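Long-range contact in N-acetyltransferase domain-containing protein (Pyrococcus horikoshii, PDB 1WWZ), which binds acetyl-coenzyme A and is probably an N-acetyltransferase whose acceptor substrate is unknown: residues L20-E32 / I88-K100. Sequence-based numbering, arbitrary orientation.
With ACO (acetyl coenzyme *a), chain C.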
ATOM      1  N   LEU A  20     -17.730  -0.937 -14.245  1.00 24.07           N
ATOM      2  CA  LEU A  20     -16.750   0.139 -14.193  1.00 22.46           C
ATOM      3  C   LEU A  20     -17.420   1.463 -14.526  1.00 21.02           C
ATOM      4  O   LEU A  20     -17.125   2.491 -13.916  1.00 19.83           O
ATOM      5  CB  LEU A  20     -15.598  -0.136 -15.166  1.00 23.04           C
ATOM      6  CG  LEU A  20     -14.677  -1.295 -14.769  1.00 24.34           C
ATOM      7  CD1 LEU A  20     -13.723  -1.601 -15.903  1.00 24.62           C
ATOM      8  CD2 LEU A  20     -13.907  -0.941 -13.501  1.00 26.11           C
ATOM      9  N   ILE A  21     -18.327   1.437 -15.495  1.00 21.10           N
ATOM     10  CA  ILE A  21     -19.029   2.650 -15.877  1.00 20.77           C
ATOM     11  C   ILE A  21     -19.861   3.166 -14.704  1.00 21.71           C
ATOM     12  O   ILE A  21     -19.837   4.360 -14.404  1.00 21.41           O
ATOM     13  CB  ILE A  21     -19.930   2.405 -17.108  1.00 20.65           C
ATOM     14  CG1 ILE A  21     -19.052   2.097 -18.325  1.00 21.05           C
ATOM     15  CG2 ILE A  21     -20.796   3.627 -17.373  1.00 22.02           C
ATOM     16  CD1 ILE A  21     -19.825   1.790 -19.595  1.00 22.86           C
ATOM     17  N   ASP A  22     -20.580   2.270 -14.031  1.00 23.34           N
ATOM     18  CA  ASP A  22     -21.398   2.664 -12.881  1.00 24.13           C
ATOM     19  C   ASP A  22     -20.527   3.319 -11.805  1.00 22.78           C
ATOM     20  O   ASP A  22     -20.875   4.369 -11.260  1.00 20.86           O
ATOM     21  CB  ASP A  22     -22.119   1.451 -12.273  1.00 26.80           C
ATOM     22  CG  ASP A  22     -23.102   0.801 -13.231  1.00 29.84           C
ATOM     23  OD1 ASP A  22     -23.507   1.451 -14.219  1.00 31.92           O
ATOM     24  OD2 ASP A  22     -23.483  -0.364 -12.986  1.00 32.81           O
ATOM     25  N   VAL A  23     -19.395   2.690 -11.501  1.00 22.28           N
ATOM     26  CA  VAL A  23     -18.473   3.216 -10.500  1.00 21.60           C
ATOM     27  C   VAL A  23     -17.969   4.588 -10.931  1.00 21.61           C
ATOM     28  O   VAL A  23     -17.911   5.527 -10.135  1.00 21.24           O
ATOM     29  CB  VAL A  23     -17.254   2.273 -10.316  1.00 22.55           C
ATOM     30  CG1 VAL A  23     -16.171   2.965  -9.494  1.00 21.46           C
ATOM     31  CG2 VAL A  23     -17.694   0.988  -9.634  1.00 21.71           C
ATOM     32  N   TYR A  24     -17.604   4.692 -12.203  1.00 20.55           N
ATOM     33  CA  TYR A  24     -17.103   5.936 -12.763  1.00 20.51           C
ATOM     34  C   TYR A  24     -18.152   7.044 -12.661  1.00 20.79           C
ATOM     35  O   TYR A  24     -17.866   8.137 -12.175  1.00 19.47           O
ATOM     36  CB  TYR A  24     -16.718   5.709 -14.226  1.00 19.35           C
ATOM     37  CG  TYR A  24     -16.168   6.925 -14.934  1.00 19.76           C
ATOM     38  CD1 TYR A  24     -14.798   7.069 -15.155  1.00 20.00           C
ATOM     39  CD2 TYR A  24     -17.022   7.917 -15.414  1.00 19.34           C
ATOM     40  CE1 TYR A  24     -14.296   8.172 -15.845  1.00 19.87           C
ATOM     41  CE2 TYR A  24     -16.533   9.016 -16.099  1.00 19.27           C
ATOM     42  CZ  TYR A  24     -15.171   9.140 -16.314  1.00 20.42           C
ATOM     43  OH  TYR A  24     -14.694  10.222 -17.009  1.00 21.21           O
ATOM     44  N   MET A  25     -19.365   6.756 -13.123  1.00 21.07           N
ATOM     45  CA  MET A  25     -20.447   7.740 -13.082  1.00 23.99           C
ATOM     46  C   MET A  25     -20.776   8.167 -11.653  1.00 24.33           C
ATOM     47  O   MET A  25     -21.064   9.339 -11.392  1.00 24.17           O
ATOM     48  CB  MET A  25     -21.706   7.176 -13.748  1.00 24.41           C
ATOM     49  CG  MET A  25     -21.553   6.852 -15.226  1.00 26.96           C
ATOM     50  SD  MET A  25     -20.981   8.252 -16.206  1.00 27.68           S
ATOM     51  CE  MET A  25     -22.446   9.315 -16.195  1.00 27.05           C
ATOM     52  N   SER A  26     -20.740   7.208 -10.734  1.00 25.24           N
ATOM     53  CA  SER A  26     -21.024   7.475  -9.331  1.00 25.72           C
ATOM     54  C   SER A  26     -19.948   8.370  -8.731  1.00 25.99           C
ATOM     55  O   SER A  26     -20.244   9.373  -8.085  1.00 25.98           O
ATOM     56  CB  SER A  26     -21.091   6.160  -8.551  1.00 26.61           C
ATOM     57  OG  SER A  26     -21.129   6.396  -7.152  1.00 27.55           O
ATOM     58  N   GLY A  27     -18.693   8.003  -8.959  1.00 26.00           N
ATOM     59  CA  GLY A  27     -17.591   8.774  -8.420  1.00 25.71           C
ATOM     60  C   GLY A  27     -17.411  10.157  -9.012  1.00 25.21           C
ATOM     61  O   GLY A  27     -17.006  11.077  -8.308  1.00 25.73           O
ATOM     62  N   TYR A  28     -17.699  10.314 -10.301  1.00 24.82           N
ATOM     63  CA  TYR A  28     -17.542  11.614 -10.947  1.00 25.69           C
ATOM     64  C   TYR A  28     -18.770  12.510 -10.880  1.00 28.27           C
ATOM     65  O   TYR A  28     -18.795  13.579 -11.493  1.00 27.78           O
ATOM     66  CB  TYR A  28     -17.125  11.451 -12.408  1.00 23.80           C
ATOM     67  CG  TYR A  28     -15.627  11.359 -12.586  1.00 21.72           C
ATOM     68  CD1 TYR A  28     -14.999  10.127 -12.776  1.00 21.76           C
ATOM     69  CD2 TYR A  28     -14.833  12.504 -12.526  1.00 20.66           C
ATOM     70  CE1 TYR A  28     -13.614  10.040 -12.900  1.00 19.87           C
ATOM     71  CE2 TYR A  28     -13.449  12.429 -12.648  1.00 20.48           C
ATOM     72  CZ  TYR A  28     -12.848  11.193 -12.833  1.00 19.04           C
ATOM     73  OH  TYR A  28     -11.481  11.114 -12.940  1.00 18.58           O
ATOM     74  N   GLU A  29     -19.784  12.077 -10.140  1.00 30.04           N
ATOM     75  CA  GLU A  29     -20.996  12.870 -10.003  1.00 32.95           C
ATOM     76  C   GLU A  29     -20.623  14.169  -9.298  1.00 33.52           C
ATOM     77  O   GLU A  29     -20.088  14.151  -8.186  1.00 33.84           O
ATOM     78  CB  GLU A  29     -22.043  12.109  -9.191  1.00 35.35           C
ATOM     79  CG  GLU A  29     -23.428  12.743  -9.220  1.00 39.25           C
ATOM     80  CD  GLU A  29     -24.333  12.216  -8.123  1.00 41.02           C
ATOM     81  OE1 GLU A  29     -23.933  12.306  -6.942  1.00 43.31           O
ATOM     82  OE2 GLU A  29     -25.436  11.722  -8.438  1.00 43.33           O
ATOM     83  N   GLY A  30     -20.895  15.293  -9.956  1.00 34.22           N
ATOM     84  CA  GLY A  30     -20.565  16.585  -9.381  1.00 33.83           C
ATOM     85  C   GLY A  30     -19.290  17.141  -9.984  1.00 33.78           C
ATOM     86  O   GLY A  30     -19.029  18.343  -9.911  1.00 34.16           O
ATOM     87  N   LEU A  31     -18.493  16.258 -10.583  1.00 32.35           N
ATOM     88  CA  LEU A  31     -17.233  16.638 -11.212  1.00 32.17           C
ATOM     89  C   LEU A  31     -17.284  16.384 -12.717  1.00 31.41           C
ATOM     90  O   LEU A  31     -16.266  16.076 -13.342  1.00 30.65           O
ATOM     91  CB  LEU A  31     -16.070  15.855 -10.587  1.00 32.88           C
ATOM     92  CG  LEU A  31     -15.574  16.322  -9.218  1.00 34.51           C
ATOM     93  CD1 LEU A  31     -14.651  15.280  -8.626  1.00 34.38           C
ATOM     94  CD2 LEU A  31     -14.853  17.651  -9.357  1.00 34.12           C
ATOM     95  N   GLU A  32     -18.478  16.524 -13.288  1.00 30.82           N
ATOM     96  CA  GLU A  32     -18.694  16.313 -14.717  1.00 30.89           C
ATOM     97  C   GLU A  32     -17.771  17.158 -15.595  1.00 30.08           C
ATOM     98  O   GLU A  32     -17.526  16.816 -16.751  1.00 29.44           O
ATOM     99  CB  GLU A  32     -20.149  16.626 -15.095  1.00 32.11           C
ATOM    100  CG  GLU A  32     -21.208  15.707 -14.491  1.00 33.81           C
ATOM    101  CD  GLU A  32     -21.457  15.959 -13.013  1.00 34.27           C
ATOM    102  OE1 GLU A  32     -21.041  17.021 -12.502  1.00 35.85           O
ATOM    103  OE2 GLU A  32     -22.086  15.096 -12.365  1.00 35.74           O
ATOM    104  N   ILE A  88      -0.984   7.515 -14.466  1.00 14.50           N
ATOM    105  CA  ILE A  88      -2.250   7.092 -13.888  1.00 14.78           C
ATOM    106  C   ILE A  88      -3.262   7.741 -14.825  1.00 14.77           C
ATOM    107  O   ILE A  88      -3.358   8.964 -14.870  1.00 15.51           O
ATOM    108  CB  ILE A  88      -2.458   7.641 -12.453  1.00 15.18           C
ATOM    109  CG1 ILE A  88      -1.343   7.137 -11.528  1.00 15.08           C
ATOM    110  CG2 ILE A  88      -3.824   7.196 -11.927  1.00 16.58           C
ATOM    111  CD1 ILE A  88      -1.446   7.619 -10.076  1.00 15.72           C
ATOM    112  N   HIS A  89      -3.992   6.931 -15.588  1.00 14.89           N
ATOM    113  CA  HIS A  89      -4.970   7.459 -16.537  1.00 14.66           C
ATOM    114  C   HIS A  89      -6.336   7.724 -15.928  1.00 14.79           C
ATOM    115  O   HIS A  89      -7.054   8.615 -16.376  1.00 16.02           O
ATOM    116  CB  HIS A  89      -5.145   6.503 -17.718  1.00 14.12           C
ATOM    117  CG  HIS A  89      -3.945   6.412 -18.604  1.00 15.59           C
ATOM    118  ND1 HIS A  89      -3.353   7.520 -19.168  1.00 17.93           N
ATOM    119  CD2 HIS A  89      -3.245   5.341 -19.050  1.00 15.87           C
ATOM    120  CE1 HIS A  89      -2.340   7.136 -19.925  1.00 16.73           C
ATOM    121  NE2 HIS A  89      -2.253   5.820 -19.871  1.00 16.49           N
ATOM    122  N   GLU A  90      -6.700   6.936 -14.926  1.00 14.89           N
ATOM    123  CA  GLU A  90      -7.988   7.095 -14.274  1.00 15.42           C
ATOM    124  C   GLU A  90      -7.895   6.555 -12.856  1.00 15.24           C
ATOM    125  O   GLU A  90      -7.084   5.681 -12.573  1.00 13.48           O
ATOM    126  CB  GLU A  90      -9.078   6.360 -15.055  1.00 16.26           C
ATOM    127  CG  GLU A  90     -10.471   6.715 -14.570  1.00 18.02           C
ATOM    128  CD  GLU A  90     -10.651   8.214 -14.434  1.00 18.77           C
ATOM    129  OE1 GLU A  90     -10.786   8.893 -15.474  1.00 19.53           O
ATOM    130  OE2 GLU A  90     -10.636   8.717 -13.289  1.00 19.19           O
ATOM    131  N   PHE A  91      -8.737   7.075 -11.972  1.00 14.97           N
ATOM    132  CA  PHE A  91      -8.709   6.679 -10.571  1.00 14.22           C
ATOM    133  C   PHE A  91     -10.027   7.145  -9.970  1.00 15.47           C
ATOM    134  O   PHE A  91     -10.262   8.344  -9.834  1.00 16.12           O
ATOM    135  CB  PHE A  91      -7.517   7.381  -9.915  1.00 14.43           C
ATOM    136  CG  PHE A  91      -7.372   7.128  -8.444  1.00 14.16           C
ATOM    137  CD1 PHE A  91      -7.816   5.946  -7.866  1.00 12.67           C
ATOM    138  CD2 PHE A  91      -6.714   8.061  -7.647  1.00 15.89           C
ATOM    139  CE1 PHE A  91      -7.604   5.693  -6.512  1.00 11.71           C
ATOM    140  CE2 PHE A  91      -6.495   7.818  -6.290  1.00 16.23           C
ATOM    141  CZ  PHE A  91      -6.941   6.631  -5.724  1.00 15.67           C
ATOM    142  N   VAL A  92     -10.893   6.204  -9.616  1.00 14.81           N
ATOM    143  CA  VAL A  92     -12.185   6.592  -9.074  1.00 15.74           C
ATOM    144  C   VAL A  92     -12.808   5.521  -8.192  1.00 15.68           C
ATOM    145  O   VAL A  92     -12.647   4.322  -8.427  1.00 15.87           O
ATOM    146  CB  VAL A  92     -13.162   6.951 -10.227  1.00 16.15           C
ATOM    147  CG1 VAL A  92     -13.317   5.762 -11.165  1.00 18.58           C
ATOM    148  CG2 VAL A  92     -14.517   7.376  -9.672  1.00 17.20           C
ATOM    149  N   VAL A  93     -13.518   5.972  -7.169  1.00 16.48           N
ATOM    150  CA  VAL A  93     -14.180   5.074  -6.240  1.00 18.19           C
ATOM    151  C   VAL A  93     -15.650   5.462  -6.139  1.00 17.86           C
ATOM    152  O   VAL A  93     -15.979   6.646  -6.119  1.00 18.14           O
ATOM    153  CB  VAL A  93     -13.535   5.161  -4.843  1.00 17.79           C
ATOM    154  CG1 VAL A  93     -14.348   4.359  -3.840  1.00 19.14           C
ATOM    155  CG2 VAL A  93     -12.105   4.644  -4.903  1.00 17.30           C
ATOM    156  N   ASP A  94     -16.526   4.462  -6.100  1.00 19.34           N
ATOM    157  CA  ASP A  94     -17.962   4.696  -5.976  1.00 23.04           C
ATOM    158  C   ASP A  94     -18.198   5.694  -4.848  1.00 23.75           C
ATOM    159  O   ASP A  94     -17.620   5.569  -3.770  1.00 23.04           O
ATOM    160  CB  ASP A  94     -18.674   3.381  -5.669  1.00 25.54           C
ATOM    161  CG  ASP A  94     -20.174   3.546  -5.527  1.00 29.27           C
ATOM    162  OD1 ASP A  94     -20.616   4.245  -4.591  1.00 32.08           O
ATOM    163  OD2 ASP A  94     -20.909   2.978  -6.356  1.00 32.49           O
ATOM    164  N   LYS A  95     -19.043   6.688  -5.100  1.00 24.72           N
ATOM    165  CA  LYS A  95     -19.331   7.718  -4.108  1.00 25.91           C
ATOM    166  C   LYS A  95     -19.692   7.140  -2.741  1.00 26.53           C
ATOM    167  O   LYS A  95     -19.229   7.629  -1.710  1.00 24.93           O
ATOM    168  CB  LYS A  95     -20.465   8.617  -4.608  1.00 27.62           C
ATOM    169  CG  LYS A  95     -20.850   9.751  -3.665  1.00 31.31           C
ATOM    170  CD  LYS A  95     -19.666  10.654  -3.326  1.00 34.01           C
ATOM    171  CE  LYS A  95     -19.085  11.339  -4.559  1.00 35.92           C
ATOM    172  NZ  LYS A  95     -20.069  12.224  -5.246  1.00 37.92           N
ATOM    173  N   LYS A  96     -20.516   6.100  -2.742  1.00 26.79           N
ATOM    174  CA  LYS A  96     -20.951   5.466  -1.502  1.00 28.74           C
ATOM    175  C   LYS A  96     -19.817   4.778  -0.752  1.00 29.39           C
ATOM    176  O   LYS A  96     -19.922   4.531   0.451  1.00 29.84           O
ATOM    177  CB  LYS A  96     -22.051   4.447  -1.797  1.00 30.06           C
ATOM    178  CG  LYS A  96     -23.289   5.046  -2.444  1.00 32.41           C
ATOM    179  CD  LYS A  96     -24.362   3.995  -2.659  1.00 34.71           C
ATOM    180  CE  LYS A  96     -25.620   4.604  -3.259  1.00 35.92           C
ATOM    181  NZ  LYS A  96     -26.720   3.602  -3.368  1.00 38.95           N
ATOM    182  N   PHE A  97     -18.733   4.474  -1.458  1.00 27.64           N
ATOM    183  CA  PHE A  97     -17.596   3.797  -0.846  1.00 27.28           C
ATOM    184  C   PHE A  97     -16.387   4.688  -0.606  1.00 26.56           C
ATOM    185  O   PHE A  97     -15.345   4.214  -0.166  1.00 26.79           O
ATOM    186  CB  PHE A  97     -17.192   2.603  -1.708  1.00 27.73           C
ATOM    187  CG  PHE A  97     -18.169   1.471  -1.657  1.00 28.94           C
ATOM    188  CD1 PHE A  97     -18.008   0.440  -0.739  1.00 29.16           C
ATOM    189  CD2 PHE A  97     -19.270   1.451  -2.504  1.00 29.13           C
ATOM    190  CE1 PHE A  97     -18.933  -0.597  -0.664  1.00 29.45           C
ATOM    191  CE2 PHE A  97     -20.204   0.419  -2.439  1.00 30.69           C
ATOM    192  CZ  PHE A  97     -20.036  -0.607  -1.516  1.00 30.31           C
ATOM    193  N   GLN A  98     -16.526   5.978  -0.893  1.00 26.23           N
ATOM    194  CA  GLN A  98     -15.429   6.917  -0.698  1.00 26.13           C
ATOM    195  C   GLN A  98     -15.211   7.230   0.778  1.00 27.77           C
ATOM    196  O   GLN A  98     -16.099   7.015   1.608  1.00 28.57           O
ATOM    197  CB  GLN A  98     -15.698   8.213  -1.469  1.00 25.60           C
ATOM    198  CG  GLN A  98     -15.464   8.100  -2.973  1.00 25.31           C
ATOM    199  CD  GLN A  98     -15.887   9.344  -3.724  1.00 24.37           C
ATOM    200  OE1 GLN A  98     -16.014  10.420  -3.139  1.00 26.18           O
ATOM    201  NE2 GLN A  98     -16.095   9.210  -5.031  1.00 22.22           N
ATOM    202  N   GLY A  99     -14.022   7.731   1.098  1.00 27.65           N
ATOM    203  CA  GLY A  99     -13.699   8.080   2.470  1.00 28.94           C
ATOM    204  C   GLY A  99     -13.501   6.896   3.399  1.00 28.92           C
ATOM    205  O   GLY A  99     -13.489   7.063   4.620  1.00 30.00           O
ATOM    206  N   LYS A 100     -13.339   5.704   2.832  1.00 28.04           N
ATOM    207  CA  LYS A 100     -13.148   4.496   3.628  1.00 27.51           C
ATOM    208  C   LYS A 100     -11.776   3.853   3.405  1.00 26.21           C
ATOM    209  O   LYS A 100     -11.550   2.706   3.790  1.00 26.58           O
ATOM    210  CB  LYS A 100     -14.247   3.483   3.309  1.00 29.34           C
ATOM    211  CG  LYS A 100     -15.658   4.010   3.534  1.00 32.25           C
ATOM    212  CD  LYS A 100     -16.699   2.978   3.142  1.00 34.20           C
ATOM    213  CE  LYS A 100     -18.110   3.530   3.282  1.00 36.72           C
ATOM    214  NZ  LYS A 100     -18.413   3.952   4.679  1.00 38.14           N
TER
HETATM  215  N1A ACO C1001     -10.862  16.313   0.737  1.00 47.04           N
HETATM  216  C2A ACO C1001      -9.708  16.254   1.405  1.00 46.29           C
HETATM  217  N3A ACO C1001      -8.832  15.206   1.418  1.00 46.43           N
HETATM  218  C4A ACO C1001      -9.262  14.126   0.631  1.00 46.35           C
HETATM  219  C5A ACO C1001     -10.444  14.105  -0.082  1.00 46.76           C
HETATM  220  C6A ACO C1001     -11.291  15.286  -0.009  1.00 46.92           C
HETATM  221  N6A ACO C1001     -12.463  15.358  -0.649  1.00 47.41           N
HETATM  222  N7A ACO C1001     -10.584  12.891  -0.746  1.00 46.48           N
HETATM  223  C8A ACO C1001      -9.505  12.229  -0.432  1.00 46.23           C
HETATM  224  N9A ACO C1001      -8.636  12.919   0.408  1.00 45.20           N
HETATM  225  C1B ACO C1001      -7.359  12.503   0.963  1.00 44.31           C
HETATM  226  C2B ACO C1001      -7.359  12.300   2.488  1.00 44.05           C
HETATM  227  O2B ACO C1001      -6.011  12.536   2.943  1.00 43.93           O
HETATM  228  C3B ACO C1001      -7.898  10.851   2.629  1.00 43.32           C
HETATM  229  O3B ACO C1001      -7.377  10.341   3.872  1.00 44.49           O
HETATM  230  P3B ACO C1001      -8.098  10.403   5.308  1.00 45.57           P
HETATM  231  O7A ACO C1001      -8.226  11.871   5.581  1.00 44.86           O
HETATM  232  O8A ACO C1001      -7.177   9.746   6.223  1.00 46.32           O
HETATM  233  O9A ACO C1001      -9.395   9.706   5.163  1.00 45.29           O
HETATM  234  C4B ACO C1001      -7.263  10.153   1.455  1.00 41.68           C
HETATM  235  O4B ACO C1001      -6.953  11.231   0.527  1.00 43.34           O
HETATM  236  C5B ACO C1001      -8.178   9.242   0.665  1.00 37.98           C
HETATM  237  O5B ACO C1001      -8.967   8.377   1.463  1.00 31.93           O
HETATM  238  P1A ACO C1001      -9.803   7.233   0.742  1.00 27.94           P
HETATM  239  O1A ACO C1001     -10.944   6.917   1.601  1.00 27.26           O
HETATM  240  O2A ACO C1001      -8.854   6.101   0.401  1.00 29.75           O
HETATM  241  O3A ACO C1001     -10.409   8.080  -0.525  1.00 29.32           O
HETATM  242  P2A ACO C1001     -11.318   7.553  -1.660  1.00 24.55           P
HETATM  243  O4A ACO C1001     -12.498   8.438  -1.609  1.00 28.82           O
HETATM  244  O5A ACO C1001     -11.522   6.097  -1.431  1.00 23.23           O
HETATM  245  O6A ACO C1001     -10.532   7.751  -2.988  1.00 24.11           O
HETATM  246  CBP ACO C1001     -10.626   9.327  -4.925  1.00 21.66           C
HETATM  247  CCP ACO C1001     -10.100   9.076  -3.532  1.00 22.69           C
HETATM  248  CDP ACO C1001     -10.004  10.685  -5.397  1.00 21.28           C
HETATM  249  CEP ACO C1001     -10.221   8.166  -5.860  1.00 20.22           C
HETATM  250  CAP ACO C1001     -12.199   9.408  -4.840  1.00 19.66           C
HETATM  251  OAP ACO C1001     -12.564  10.504  -4.004  1.00 20.02           O
HETATM  252  C9P ACO C1001     -12.935   9.613  -6.189  1.00 17.98           C
HETATM  253  O9P ACO C1001     -13.337   8.664  -6.849  1.00 16.89           O
HETATM  254  N8P ACO C1001     -13.102  10.910  -6.604  1.00 19.22           N
HETATM  255  C7P ACO C1001     -13.773  11.300  -7.869  1.00 19.67           C
HETATM  256  C6P ACO C1001     -12.949  10.997  -9.137  1.00 22.22           C
HETATM  257  C5P ACO C1001     -11.621  11.713  -9.151  1.00 24.16           C
HETATM  258  O5P ACO C1001     -11.541  12.935  -8.866  1.00 24.75           O
HETATM  259  N4P ACO C1001     -10.532  11.036  -9.483  1.00 25.13           N
HETATM  260  C3P ACO C1001      -9.110  11.367  -9.622  1.00 27.64           C
HETATM  261  C2P ACO C1001      -8.991  12.006 -11.009  1.00 30.76           C
HETATM  262  S1P ACO C1001      -7.180  12.408 -11.276  1.00 34.17           S
HETATM  263  C   ACO C1001      -6.754  11.197 -12.110  1.00 35.60           C
HETATM  264  O   ACO C1001      -7.478  10.173 -12.516  1.00 37.41           O
HETATM  265  CH3 ACO C1001      -5.278  10.819 -12.740  1.00 34.99           C
HETATM  266  O   HOH W   1     -12.094  10.989 -16.707  1.00 24.49           O
HETATM  267  O   HOH W   2     -23.039   4.807  -5.952  1.00 36.25           O
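Y28 and E90 meet beside the thioester end of acetyl-CoA. Y28 OH donates to E90 OE2 over 2.6 Å and uses the syn lone pair of that oxygen. The carboxylate stands almost perpendicular to the ring, with the planes 89° apart, and OE2 lies at the ring edge. The same OE2 takes a second bond from F91 N, at 2.8 Å, from above the carboxylate plane. OE1 faces the edge of the Y24 ring. Water 1 donates to both Y24 OH and E90 OE1, and Y24 OH also bonds to G35 O. The bend in the E90 chain at chi2 turns the carboxylate to these partners. One face of the Y28 ring carries ACO C6P, 3.7 Å above the plane. Y28 CD1 in turn sits over the centre of the Y24 ring. A leucine in place of Y28 has neither hydroxyl nor ring, so the E90 carboxylate would probably be freer to turn and the pantetheine arm less well supported.

V92 points toward helix 20-27. Its CG2 reaches G27 CA at 3.6 Å. A side chain on G27 would clash with V92 CG2 and V93 O. Farther along, S26 OG accepts from K95 N at 2.9 Å. OG lies anti to the S26 backbone N (chi1 170°), which carries it to the D94-K95 turn. D94 OD1 accepts from K96 N, closing an Asx turn. Q98 NE2 donates to V93 O in a nearly straight bond.

Helix 20-27 crosses strand 88-93 at 80°. F91 O accepts from ACO N4P, and V93 N donates to ACO O9P. G99 N bonds to ACO O4A of the pyrophosphate. Strand pairing with pantetheine, followed by a pyrophosphate-binding loop, is the acetyl-CoA site of the GNAT fold.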